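Long-range contacts in siderophore enterobactin esterase (Emericella nidulans, PDB 6GUO), which hydrolyses the ester bonds of the bacterial xenosiderophore enterobactin, as required for release of iron inside the fungal cell: residues 105-110 with 164-169; 190-195 with 256-261; 54-59 with 87-92. All coordinates share one frame; numbering follows the deposited sequence. Where two conformers were deposited one is given.

The three contacts follow one another along the chain of an alpha/beta-hydrolase, interaction 3 first, then 1, then 2. Interaction 1, between 105-110 and the strand-to-helix turn at 164-169, touches both others. It meets interaction 3, about 14 Å away between centres, where V58 CG2 packs 3.6 Å from G167 CA and where Y91 OH approaches D105 OD1 to 2.6 Å, probably as a hydrogen bond. Toward interaction 2, about 12 Å away between centres, S191 N lies 3.2 Å from S165 O, another probable hydrogen bond. Interactions 2 and 3 do not touch; their nearest atoms are about 9 Å apart. S165 lies in a GxSxG pattern consistent with the nucleophile elbow of the family.

Interaction 1 of 3, residues 105-110 with 164-169; sequences DLTPPC and HSYGGL
T107 sets its methyl group over the middle of the Y166 ring: CG2 lies 4.1 Å from the ring centroid and 9° off the ring normal, a CH-pi contact. A chi1 of 54° puts T107 CG2 anti to the carbonyl carbon and over the ring, and leaves OG1 between the backbone N and the carbonyl carbon, where it bonds to S103 O and G129 N. Next to it, L106 lays its chain against the start of helix 166-177. Its CB is 3.9 Å from Y166 CB, and its CD1 lies against the first turn, 3.6 Å from G167 N. A CB on G167 would run into H164 N, on its own side of the turn. L106 O is buried here without a polar partner in the model. Farther along, P108 CD meets L169 CD2 at 4.1 Å, the two side chains being roughly perpendicular. The contact is thus apolar across the interface, and polar groups at its margins fix its parts. Y166 OH bonds to E126, while W194 meets the Y166 ring at a steep angle. S165 has a positive phi of 62°, the strained conformation expected of a nucleophile elbow, in the turn between strand 156-164 and helix 166-177. Together with G163 and G167, this geometry is consistent with the GxSxG nucleophile elbow of alpha/beta-hydrolases.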
ATOM      1  N   ASP A 105       0.941 -24.681  -0.103  1.00 20.76           N
ATOM      2  CA  ASP A 105       1.307 -24.133   1.202  1.00 22.26           C
ATOM      3  C   ASP A 105       0.139 -23.572   2.010  1.00 19.86           C
ATOM      4  O   ASP A 105       0.161 -23.649   3.237  1.00 19.93           O
ATOM      5  CB  ASP A 105       2.387 -23.046   1.077  1.00 22.50           C
ATOM      6  CG  ASP A 105       3.769 -23.609   0.812  1.00 23.73           C
ATOM      7  OD1 ASP A 105       4.537 -22.939   0.101  1.00 27.44           O
ATOM      8  OD2 ASP A 105       4.104 -24.702   1.306  1.00 24.70           O
ATOM      9  N   LEU A 106      -0.866 -23.022   1.331  1.00 17.98           N
ATOM     10  CA  LEU A 106      -1.922 -22.254   1.993  1.00 16.96           C
ATOM     11  C   LEU A 106      -3.260 -22.975   2.177  1.00 18.20           C
ATOM     12  O   LEU A 106      -4.123 -22.465   2.889  1.00 20.18           O
ATOM     13  CB  LEU A 106      -2.138 -20.934   1.231  1.00 15.59           C
ATOM     14  CG  LEU A 106      -0.893 -20.043   1.124  1.00 15.56           C
ATOM     15  CD1 LEU A 106      -1.185 -18.810   0.278  1.00 15.00           C
ATOM     16  CD2 LEU A 106      -0.378 -19.633   2.496  1.00 16.36           C
ATOM     17  N   THR A 107      -3.441 -24.146   1.567  1.00 19.89           N
ATOM     18  CA  THR A 107      -4.696 -24.891   1.698  1.00 20.50           C
ATOM     19  C   THR A 107      -4.561 -26.020   2.719  1.00 22.24           C
ATOM     20  O   THR A 107      -3.560 -26.743   2.708  1.00 21.94           O
ATOM     21  CB  THR A 107      -5.156 -25.475   0.359  1.00 19.57           C
ATOM     22  OG1 THR A 107      -4.103 -26.254  -0.219  1.00 20.01           O
ATOM     23  CG2 THR A 107      -5.554 -24.351  -0.599  1.00 17.75           C
ATOM     24  N   PRO A 108      -5.561 -26.171   3.609  1.00 24.41           N
ATOM     25  CA  PRO A 108      -5.462 -27.205   4.640  1.00 25.80           C
ATOM     26  C   PRO A 108      -5.727 -28.615   4.116  1.00 28.06           C
ATOM     27  O   PRO A 108      -6.433 -28.777   3.115  1.00 28.28           O
ATOM     28  CB  PRO A 108      -6.529 -26.790   5.654  1.00 27.38           C
ATOM     29  CG  PRO A 108      -7.542 -26.048   4.860  1.00 27.12           C
ATOM     30  CD  PRO A 108      -6.782 -25.358   3.763  1.00 26.02           C
ATOM     31  N   PRO A 109      -5.152 -29.634   4.782  1.00 30.31           N
ATOM     32  CA  PRO A 109      -5.433 -31.007   4.388  1.00 32.12           C
ATOM     33  C   PRO A 109      -6.862 -31.369   4.775  1.00 33.85           C
ATOM     34  O   PRO A 109      -7.330 -30.970   5.845  1.00 35.88           O
ATOM     35  CB  PRO A 109      -4.413 -31.818   5.186  1.00 33.26           C
ATOM     36  CG  PRO A 109      -4.171 -31.011   6.407  1.00 31.80           C
ATOM     37  CD  PRO A 109      -4.350 -29.570   6.019  1.00 30.39           C
ATOM     38  N   CYS A 110      -7.542 -32.089   3.892  1.00 35.65           N
ATOM     39  CA  CYS A 110      -8.951 -32.439   4.061  1.00 38.27           C
ATOM     40  C   CYS A 110      -9.154 -33.913   3.748  1.00 40.46           C
ATOM     41  O   CYS A 110      -8.388 -34.501   2.979  1.00 39.01           O
ATOM     42  CB  CYS A 110      -9.822 -31.597   3.126  1.00 36.89           C
ATOM     43  SG  CYS A 110      -9.817 -29.821   3.472  1.00 39.48           S
ATOM     44  N   HIS A 164      -4.040 -12.904   2.203  1.00 15.40           N
ATOM     45  CA  HIS A 164      -5.101 -12.550   1.260  1.00 16.11           C
ATOM     46  C   HIS A 164      -5.443 -13.750   0.373  1.00 16.09           C
ATOM     47  O   HIS A 164      -4.547 -14.493  -0.030  1.00 16.62           O
ATOM     48  CB  HIS A 164      -4.673 -11.366   0.391  1.00 16.49           C
ATOM     49  CG  HIS A 164      -5.647 -11.026  -0.697  1.00 16.87           C
ATOM     50  ND1 HIS A 164      -5.558 -11.553  -1.965  1.00 17.63           N
ATOM     51  CD2 HIS A 164      -6.720 -10.199  -0.708  1.00 16.95           C
ATOM     52  CE1 HIS A 164      -6.540 -11.071  -2.707  1.00 17.21           C
ATOM     53  NE2 HIS A 164      -7.257 -10.249  -1.968  1.00 17.27           N
ATOM     54  N   SER A 165      -6.738 -13.917   0.081  1.00 15.88           N
ATOM     55  CA  SER A 165      -7.249 -15.000  -0.776  0.60 16.05           C
ATOM     56  C   SER A 165      -6.933 -16.372  -0.149  1.00 15.96           C
ATOM     57  O   SER A 165      -7.382 -16.627   0.970  1.00 15.39           O
ATOM     58  CB  SER A 165      -6.811 -14.834  -2.250  0.60 17.30           C
ATOM     59  OG  SER A 165      -5.425 -15.005  -2.465  0.60 15.76           O
ATOM     60  N   TYR A 166      -6.175 -17.250  -0.815  1.00 15.86           N
ATOM     61  CA  TYR A 166      -5.717 -18.472  -0.128  1.00 16.28           C
ATOM     62  C   TYR A 166      -4.963 -18.157   1.166  1.00 15.98           C
ATOM     63  O   TYR A 166      -5.051 -18.923   2.126  1.00 15.95           O
ATOM     64  CB  TYR A 166      -4.845 -19.351  -1.034  1.00 18.09           C
ATOM     65  CG  TYR A 166      -5.582 -20.212  -2.042  1.00 19.75           C
ATOM     66  CD1 TYR A 166      -6.982 -20.306  -2.062  1.00 21.38           C
ATOM     67  CD2 TYR A 166      -4.869 -20.977  -2.956  1.00 20.75           C
ATOM     68  CE1 TYR A 166      -7.632 -21.107  -2.979  1.00 23.01           C
ATOM     69  CE2 TYR A 166      -5.516 -21.783  -3.877  1.00 22.32           C
ATOM     70  CZ  TYR A 166      -6.896 -21.846  -3.880  1.00 23.50           C
ATOM     71  OH  TYR A 166      -7.555 -22.634  -4.787  1.00 26.46           O
ATOM     72  N   GLY A 167      -4.231 -17.040   1.187  1.00 15.42           N
ATOM     73  CA  GLY A 167      -3.610 -16.543   2.414  1.00 15.77           C
ATOM     74  C   GLY A 167      -4.601 -16.286   3.542  1.00 15.50           C
ATOM     75  O   GLY A 167      -4.309 -16.563   4.706  1.00 15.28           O
ATOM     76  N   GLY A 168      -5.771 -15.749   3.202  1.00 15.93           N
ATOM     77  CA  GLY A 168      -6.839 -15.515   4.171  1.00 16.23           C
ATOM     78  C   GLY A 168      -7.433 -16.822   4.666  1.00 16.35           C
ATOM     79  O   GLY A 168      -7.730 -16.968   5.853  1.00 15.95           O
ATOM     80  N   LEU A 169      -7.610 -17.770   3.749  1.00 16.23           N
ATOM     81  CA  LEU A 169      -8.027 -19.127   4.104  1.00 17.23           C
ATOM     82  C   LEU A 169      -7.043 -19.740   5.102  1.00 17.28           C
ATOM     83  O   LEU A 169      -7.457 -20.317   6.114  1.00 18.35           O
ATOM     84  CB  LEU A 169      -8.138 -20.000   2.845  1.00 18.70           C
ATOM     85  CG  LEU A 169      -8.481 -21.482   3.028  1.00 20.51           C
ATOM     86  CD1 LEU A 169      -9.870 -21.638   3.615  1.00 21.13           C
ATOM     87  CD2 LEU A 169      -8.364 -22.216   1.702  1.00 21.42           C
TER

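Interaction 2 of 3, residues 190-195 with 256-261; sequences PSIWWN and DNCEEL
The loop that follows strand 184-188 in the alpha/beta-hydrolase sheet packs here against helix 254-268, with I192 pushed into the helix surface between N257, C258 and L261. The tightest apolar touch is tip to tip, I192 CD1 to L261 CD2 at 3.6 Å. The other branch of I192 works separately: CG2, anti to the backbone N, lies against N257 CB at 3.8 Å, the two side chains running antiparallel alongside each other. P190 brings CD, and CG a little farther off, against C258 SG (P190 CD to C258 SG 3.7 Å). A single water makes the polar link. It accepts from W193 N at 3.0 Å and from N257 ND2 at 2.9 Å, and it lies in the plane of the W193 indole at the ring edge. This leaves the amide oxygen, N257 OD1, to R253, so both ends of the carboxamide are engaged and its flip is set. An inverse gamma turn centred on S191 leads the backbone from P190 to I192. Around the contact, helix 199-208 supplies I199 and L200 against I192, L172 of helix 166-177 touches P190 and L261, and strand 219-225 backs P190 and C258 with L222 and F224.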
ATOM      1  N   PRO A 190     -10.748 -13.882   2.320  1.00 15.50           N
ATOM      2  CA  PRO A 190     -10.392 -15.292   2.494  1.00 15.88           C
ATOM      3  C   PRO A 190     -11.204 -16.189   1.567  1.00 17.03           C
ATOM      4  O   PRO A 190     -12.403 -15.961   1.388  1.00 17.02           O
ATOM      5  CB  PRO A 190     -10.750 -15.564   3.955  1.00 15.79           C
ATOM      6  CG  PRO A 190     -11.845 -14.595   4.245  1.00 15.25           C
ATOM      7  CD  PRO A 190     -11.452 -13.354   3.499  1.00 15.52           C
ATOM      8  N   SER A 191     -10.554 -17.198   0.994  1.00 18.03           N
ATOM      9  CA  SER A 191     -11.200 -18.108   0.048  1.00 19.12           C
ATOM     10  C   SER A 191     -12.092 -19.116   0.780  1.00 18.31           C
ATOM     11  O   SER A 191     -11.849 -20.328   0.752  1.00 17.74           O
ATOM     12  CB  SER A 191     -10.146 -18.820  -0.803  1.00 20.44           C
ATOM     13  OG  SER A 191      -9.311 -17.875  -1.442  1.00 21.47           O
ATOM     14  N   ILE A 192     -13.148 -18.602   1.407  1.00 17.76           N
ATOM     15  CA  ILE A 192     -14.051 -19.414   2.224  1.00 15.36           C
ATOM     16  C   ILE A 192     -14.724 -20.481   1.355  1.00 19.02           C
ATOM     17  O   ILE A 192     -14.886 -21.616   1.796  1.00 19.11           O
ATOM     18  CB  ILE A 192     -15.068 -18.531   3.001  1.00 19.03           C
ATOM     19  CG1 ILE A 192     -14.318 -17.735   4.079  1.00 19.03           C
ATOM     20  CG2 ILE A 192     -16.171 -19.376   3.643  1.00 19.57           C
ATOM     21  CD1 ILE A 192     -15.115 -16.638   4.752  1.00 19.23           C
ATOM     22  N   TRP A 193     -15.054 -20.118   0.113  1.00 19.45           N
ATOM     23  CA  TRP A 193     -15.568 -21.054  -0.908  1.00 19.81           C
ATOM     24  C   TRP A 193     -14.774 -22.353  -1.100  1.00 20.11           C
ATOM     25  O   TRP A 193     -15.356 -23.373  -1.470  1.00 20.02           O
ATOM     26  CB  TRP A 193     -15.678 -20.351  -2.274  1.00 19.97           C
ATOM     27  CG  TRP A 193     -14.361 -19.888  -2.835  1.00 20.29           C
ATOM     28  CD1 TRP A 193     -13.778 -18.666  -2.659  1.00 19.73           C
ATOM     29  CD2 TRP A 193     -13.465 -20.644  -3.659  1.00 21.62           C
ATOM     30  NE1 TRP A 193     -12.575 -18.613  -3.319  1.00 19.65           N
ATOM     31  CE2 TRP A 193     -12.356 -19.812  -3.942  1.00 21.11           C
ATOM     32  CE3 TRP A 193     -13.492 -21.941  -4.190  1.00 22.38           C
ATOM     33  CZ2 TRP A 193     -11.283 -20.236  -4.734  1.00 22.33           C
ATOM     34  CZ3 TRP A 193     -12.420 -22.366  -4.976  1.00 23.33           C
ATOM     35  CH2 TRP A 193     -11.330 -21.514  -5.235  1.00 23.23           C
ATOM     36  N   TRP A 194     -13.461 -22.303  -0.872  1.00 19.70           N
ATOM     37  CA  TRP A 194     -12.551 -23.401  -1.217  1.00 20.70           C
ATOM     38  C   TRP A 194     -12.994 -24.778  -0.718  1.00 22.18           C
ATOM     39  O   TRP A 194     -13.355 -24.944   0.447  1.00 20.89           O
ATOM     40  CB  TRP A 194     -11.129 -23.108  -0.724  1.00 21.48           C
ATOM     41  CG  TRP A 194     -10.162 -24.175  -1.117  1.00 21.67           C
ATOM     42  CD1 TRP A 194      -9.563 -24.334  -2.331  1.00 22.17           C
ATOM     43  CD2 TRP A 194      -9.706 -25.253  -0.299  1.00 22.19           C
ATOM     44  NE1 TRP A 194      -8.745 -25.440  -2.317  1.00 22.37           N
ATOM     45  CE2 TRP A 194      -8.816 -26.023  -1.081  1.00 22.70           C
ATOM     46  CE3 TRP A 194      -9.955 -25.641   1.024  1.00 22.84           C
ATOM     47  CZ2 TRP A 194      -8.177 -27.162  -0.584  1.00 23.17           C
ATOM     48  CZ3 TRP A 194      -9.319 -26.775   1.519  1.00 23.87           C
ATOM     49  CH2 TRP A 194      -8.438 -27.519   0.714  1.00 23.98           C
ATOM     50  N   ASN A 195     -12.956 -25.750  -1.628  1.00 23.50           N
ATOM     51  CA  ASN A 195     -13.276 -27.140  -1.330  1.00 25.22           C
ATOM     52  C   ASN A 195     -14.638 -27.288  -0.647  1.00 26.84           C
ATOM     53  O   ASN A 195     -14.737 -27.788   0.476  1.00 26.16           O
ATOM     54  CB  ASN A 195     -12.160 -27.758  -0.478  1.00 25.98           C
ATOM     55  CG  ASN A 195     -12.299 -29.252  -0.342  1.00 28.38           C
ATOM     56  OD1 ASN A 195     -12.818 -29.912  -1.242  1.00 28.34           O
ATOM     57  ND2 ASN A 195     -11.848 -29.798   0.788  1.00 29.83           N
ATOM     58  N   ASP A 256     -20.855 -12.395   0.913  1.00 21.00           N
ATOM     59  CA  ASP A 256     -21.793 -13.080   1.809  1.00 21.42           C
ATOM     60  C   ASP A 256     -21.113 -14.123   2.708  1.00 20.88           C
ATOM     61  O   ASP A 256     -21.469 -14.236   3.883  1.00 20.06           O
ATOM     62  CB  ASP A 256     -22.958 -13.716   1.028  1.00 22.77           C
ATOM     63  CG  ASP A 256     -23.910 -12.680   0.422  1.00 23.99           C
ATOM     64  OD1 ASP A 256     -24.008 -11.545   0.936  1.00 26.68           O
ATOM     65  OD2 ASP A 256     -24.577 -13.011  -0.578  1.00 25.69           O
ATOM     66  N   ASN A 257     -20.148 -14.875   2.175  1.00 20.29           N
ATOM     67  CA  ASN A 257     -19.394 -15.837   2.999  1.00 21.23           C
ATOM     68  C   ASN A 257     -18.662 -15.137   4.154  1.00 21.31           C
ATOM     69  O   ASN A 257     -18.701 -15.615   5.289  1.00 21.67           O
ATOM     70  CB  ASN A 257     -18.393 -16.661   2.167  1.00 20.84           C
ATOM     71  CG  ASN A 257     -19.056 -17.752   1.334  1.00 20.94           C
ATOM     72  OD1 ASN A 257     -20.239 -18.052   1.490  1.00 21.95           O
ATOM     73  ND2 ASN A 257     -18.278 -18.362   0.439  1.00 21.50           N
ATOM     74  N   CYS A 258     -18.014 -14.007   3.865  1.00 21.57           N
ATOM     75  CA  CYS A 258     -17.333 -13.222   4.902  1.00 22.65           C
ATOM     76  C   CYS A 258     -18.285 -12.697   5.966  1.00 22.57           C
ATOM     77  O   CYS A 258     -18.025 -12.856   7.162  1.00 20.49           O
ATOM     78  CB  CYS A 258     -16.587 -12.033   4.301  1.00 24.65           C
ATOM     79  SG  CYS A 258     -15.046 -12.484   3.505  1.00 27.11           S
ATOM     80  N   GLU A 259     -19.370 -12.061   5.522  1.00 22.57           N
ATOM     81  CA  GLU A 259     -20.361 -11.482   6.439  1.00 24.99           C
ATOM     82  C   GLU A 259     -21.015 -12.551   7.317  1.00 23.04           C
ATOM     83  O   GLU A 259     -21.227 -12.334   8.511  1.00 22.30           O
ATOM     84  CB  GLU A 259     -21.439 -10.699   5.672  1.00 27.17           C
ATOM     85  CG  GLU A 259     -20.973  -9.354   5.113  1.00 30.73           C
ATOM     86  CD  GLU A 259     -20.766  -8.271   6.170  1.00 32.47           C
ATOM     87  OE1 GLU A 259     -20.156  -7.235   5.831  1.00 35.13           O
ATOM     88  OE2 GLU A 259     -21.201  -8.431   7.332  1.00 31.88           O
ATOM     89  N   GLU A 260     -21.318 -13.704   6.725  1.00 23.07           N
ATOM     90  CA  GLU A 260     -21.915 -14.817   7.474  1.00 23.65           C
ATOM     91  C   GLU A 260     -20.943 -15.436   8.473  1.00 22.78           C
ATOM     92  O   GLU A 260     -21.343 -15.765   9.590  1.00 24.23           O
ATOM     93  CB  GLU A 260     -22.478 -15.880   6.528  1.00 26.08           C
ATOM     94  CG  GLU A 260     -23.824 -15.479   5.941  1.00 27.95           C
ATOM     95  CD  GLU A 260     -24.164 -16.200   4.654  1.00 29.76           C
ATOM     96  OE1 GLU A 260     -23.663 -17.324   4.428  1.00 30.47           O
ATOM     97  OE2 GLU A 260     -24.941 -15.633   3.854  1.00 34.49           O
ATOM     98  N   LEU A 261     -19.677 -15.582   8.080  1.00 21.63           N
ATOM     99  CA  LEU A 261     -18.644 -16.066   9.008  1.00 22.03           C
ATOM    100  C   LEU A 261     -18.457 -15.094  10.166  1.00 21.21           C
ATOM    101  O   LEU A 261     -18.370 -15.514  11.326  1.00 20.71           O
ATOM    102  CB  LEU A 261     -17.305 -16.286   8.294  1.00 22.22           C
ATOM    103  CG  LEU A 261     -16.152 -16.804   9.169  1.00 21.18           C
ATOM    104  CD1 LEU A 261     -16.507 -18.131   9.827  1.00 21.73           C
ATOM    105  CD2 LEU A 261     -14.881 -16.941   8.351  1.00 20.71           C
TER
HETATM  106  O   HOH W   1     -15.702 -17.175  -0.224  1.00 20.96           O

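Interaction 3 of 3, residues 54-59 with 87-92; sequences AVYLVD and IAIGYP
Y56 and I87 pair in register on neighbouring parallel strands, their side chains rising together from the same face of the sheet. Here the packing is dense. I87 CB comes within 3.6 Å of Y56 CD1, and the far end of the isoleucine continues over the ring, with I87 CD1 3.8 Å from the centroid of the Y56 ring and 18° off the normal in a CH-pi contact offset toward the rim. The same methyl group also touches A54 CB. A chi2 of 94° in I87, away from a staggered value, carries CD1 into this position. I89, two residues further along the strand, brings its CD1 to the edge of the Y56 ring. Beneath the side chains runs the parallel ladder: I87 N donates to V55 O, L57 N to I87 O, and I89 N to L57 O at 2.8 Å with an almost straight N-H...O angle of 173°. A CA-H...O contact from Y56 CA to I87 O, 3.2 Å, adds to it. On the other face L57 CD1 and A88 CB are more distant, at 4.3 Å. Beyond I89 the strands part. D59 N is 3.7 Å from I89 O, and a water bridges them, accepting from D59 N at 3.0 Å and donating to I89 O, with a longer bond to Y91 OH. D59 OD1 is held outside this pair by a salt bridge to R102. The two strands open and close a beta-alpha-beta crossover through helix 60-77, whose L63, A67 and F64 cover L57 and A88. Helix 131-150 covers the opposite face, with R143 on Y56, V142 on I87 and F134 on V58 and I89, while strand 156-164 flanks strand 52-58.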
ATOM      1  N   ALA A  54       5.239  -7.861  15.900  1.00 14.79           N
ATOM      2  CA  ALA A  54       5.622  -8.522  14.655  1.00 14.92           C
ATOM      3  C   ALA A  54       4.400  -8.869  13.825  1.00 15.45           C
ATOM      4  O   ALA A  54       3.368  -9.261  14.366  1.00 17.67           O
ATOM      5  CB  ALA A  54       6.430  -9.773  14.950  1.00 14.63           C
ATOM      6  N   VAL A  55       4.525  -8.720  12.509  1.00 14.16           N
ATOM      7  CA  VAL A  55       3.488  -9.151  11.586  1.00 14.20           C
ATOM      8  C   VAL A  55       4.115 -10.110  10.584  1.00 13.78           C
ATOM      9  O   VAL A  55       5.155  -9.812   9.986  1.00 14.66           O
ATOM     10  CB  VAL A  55       2.751  -7.972  10.900  1.00 15.10           C
ATOM     11  CG1 VAL A  55       3.683  -7.089  10.081  1.00 16.21           C
ATOM     12  CG2 VAL A  55       1.598  -8.492  10.053  1.00 15.36           C
ATOM     13  N   TYR A  56       3.482 -11.275  10.455  1.00 13.66           N
ATOM     14  CA  TYR A  56       3.899 -12.330   9.543  1.00 14.02           C
ATOM     15  C   TYR A  56       2.964 -12.316   8.341  1.00 14.12           C
ATOM     16  O   TYR A  56       1.744 -12.284   8.502  1.00 14.88           O
ATOM     17  CB  TYR A  56       3.883 -13.690  10.260  1.00 14.73           C
ATOM     18  CG  TYR A  56       4.985 -13.798  11.289  1.00 16.07           C
ATOM     19  CD1 TYR A  56       6.174 -14.462  10.998  1.00 16.55           C
ATOM     20  CD2 TYR A  56       4.860 -13.198  12.543  1.00 16.67           C
ATOM     21  CE1 TYR A  56       7.203 -14.539  11.925  1.00 17.66           C
ATOM     22  CE2 TYR A  56       5.885 -13.269  13.478  1.00 17.87           C
ATOM     23  CZ  TYR A  56       7.050 -13.946  13.166  1.00 18.39           C
ATOM     24  OH  TYR A  56       8.071 -14.016  14.084  1.00 19.79           O
ATOM     25  N   LEU A  57       3.541 -12.328   7.141  1.00 14.29           N
ATOM     26  CA  LEU A  57       2.783 -12.229   5.899  1.00 14.79           C
ATOM     27  C   LEU A  57       3.013 -13.466   5.038  1.00 14.13           C
ATOM     28  O   LEU A  57       4.154 -13.809   4.765  1.00 14.58           O
ATOM     29  CB  LEU A  57       3.228 -10.999   5.108  1.00 16.34           C
ATOM     30  CG  LEU A  57       3.383  -9.658   5.828  1.00 18.09           C
ATOM     31  CD1 LEU A  57       4.044  -8.652   4.896  1.00 19.41           C
ATOM     32  CD2 LEU A  57       2.039  -9.145   6.292  1.00 19.60           C
ATOM     33  N   VAL A  58       1.934 -14.119   4.608  1.00 14.23           N
ATOM     34  CA  VAL A  58       2.038 -15.160   3.566  1.00 15.70           C
ATOM     35  C   VAL A  58       1.791 -14.501   2.208  1.00 16.35           C
ATOM     36  O   VAL A  58       1.308 -13.379   2.160  1.00 17.19           O
ATOM     37  CB  VAL A  58       1.138 -16.381   3.841  1.00 16.90           C
ATOM     38  CG1 VAL A  58       1.575 -17.046   5.140  1.00 17.87           C
ATOM     39  CG2 VAL A  58      -0.345 -16.023   3.874  1.00 17.74           C
ATOM     40  N   ASP A  59       2.147 -15.176   1.114  1.00 18.53           N
ATOM     41  CA  ASP A  59       2.389 -14.506  -0.191  1.00 19.10           C
ATOM     42  C   ASP A  59       3.373 -13.354   0.005  1.00 17.90           C
ATOM     43  O   ASP A  59       3.149 -12.223  -0.457  1.00 19.00           O
ATOM     44  CB  ASP A  59       1.104 -13.976  -0.844  1.00 20.17           C
ATOM     45  CG  ASP A  59       0.156 -15.070  -1.258  1.00 21.67           C
ATOM     46  OD1 ASP A  59       0.608 -16.082  -1.843  1.00 23.90           O
ATOM     47  OD2 ASP A  59      -1.060 -14.905  -1.039  1.00 23.80           O
ATOM     48  N   ILE A  87       7.787  -9.807   8.778  1.00 13.00           N
ATOM     49  CA  ILE A  87       8.353 -11.072   8.326  1.00 12.91           C
ATOM     50  C   ILE A  87       7.466 -11.606   7.208  1.00 13.20           C
ATOM     51  O   ILE A  87       6.340 -12.044   7.446  1.00 13.71           O
ATOM     52  CB  ILE A  87       8.461 -12.092   9.476  1.00 13.21           C
ATOM     53  CG1 ILE A  87       9.213 -11.482  10.670  1.00 13.97           C
ATOM     54  CG2 ILE A  87       9.159 -13.358   8.975  1.00 12.97           C
ATOM     55  CD1 ILE A  87       8.338 -10.843  11.729  1.00 14.45           C
ATOM     56  N   ALA A  88       7.975 -11.544   5.980  1.00 13.37           N
ATOM     57  CA  ALA A  88       7.239 -11.981   4.809  1.00 13.73           C
ATOM     58  C   ALA A  88       7.764 -13.342   4.399  1.00 14.65           C
ATOM     59  O   ALA A  88       8.955 -13.487   4.164  1.00 16.39           O
ATOM     60  CB  ALA A  88       7.420 -10.980   3.684  1.00 13.83           C
ATOM     61  N   ILE A  89       6.881 -14.335   4.341  1.00 15.13           N
ATOM     62  CA  ILE A  89       7.262 -15.695   3.957  1.00 15.81           C
ATOM     63  C   ILE A  89       6.784 -15.928   2.532  1.00 16.38           C
ATOM     64  O   ILE A  89       5.573 -15.989   2.259  1.00 16.60           O
ATOM     65  CB  ILE A  89       6.709 -16.770   4.909  1.00 16.24           C
ATOM     66  CG1 ILE A  89       7.078 -16.447   6.366  1.00 18.19           C
ATOM     67  CG2 ILE A  89       7.267 -18.146   4.539  1.00 16.57           C
ATOM     68  CD1 ILE A  89       5.983 -15.765   7.144  1.00 19.18           C
ATOM     69  N   GLY A  90       7.753 -16.044   1.631  1.00 16.19           N
ATOM     70  CA  GLY A  90       7.496 -16.169   0.211  1.00 16.54           C
ATOM     71  C   GLY A  90       8.442 -17.146  -0.447  1.00 16.97           C
ATOM     72  O   GLY A  90       8.876 -18.124   0.171  1.00 17.30           O
ATOM     73  N   TYR A  91       8.779 -16.854  -1.700  1.00 18.65           N
ATOM     74  CA  TYR A  91       9.416 -17.808  -2.604  1.00 20.06           C
ATOM     75  C   TYR A  91      10.494 -17.114  -3.437  1.00 20.75           C
ATOM     76  O   TYR A  91      10.433 -15.896  -3.633  1.00 20.15           O
ATOM     77  CB  TYR A  91       8.341 -18.408  -3.517  1.00 20.47           C
ATOM     78  CG  TYR A  91       7.167 -18.956  -2.748  1.00 20.84           C
ATOM     79  CD1 TYR A  91       7.248 -20.193  -2.123  1.00 21.63           C
ATOM     80  CD2 TYR A  91       5.994 -18.217  -2.596  1.00 21.90           C
ATOM     81  CE1 TYR A  91       6.187 -20.698  -1.398  1.00 23.76           C
ATOM     82  CE2 TYR A  91       4.918 -18.717  -1.874  1.00 23.58           C
ATOM     83  CZ  TYR A  91       5.020 -19.958  -1.270  1.00 24.38           C
ATOM     84  OH  TYR A  91       3.964 -20.460  -0.546  1.00 26.08           O
ATOM     85  N   PRO A  92      11.488 -17.879  -3.933  1.00 23.50           N
ATOM     86  CA  PRO A  92      12.551 -17.313  -4.767  1.00 25.89           C
ATOM     87  C   PRO A  92      12.069 -17.119  -6.208  1.00 29.09           C
ATOM     88  O   PRO A  92      12.441 -17.872  -7.111  1.00 34.02           O
ATOM     89  CB  PRO A  92      13.665 -18.365  -4.663  1.00 26.13           C
ATOM     90  CG  PRO A  92      12.920 -19.645  -4.522  1.00 26.45           C
ATOM     91  CD  PRO A  92      11.725 -19.312  -3.667  1.00 23.68           C
TER
HETATM   92  O   HOH W   2       3.539 -17.778   1.307  1.00 23.45           O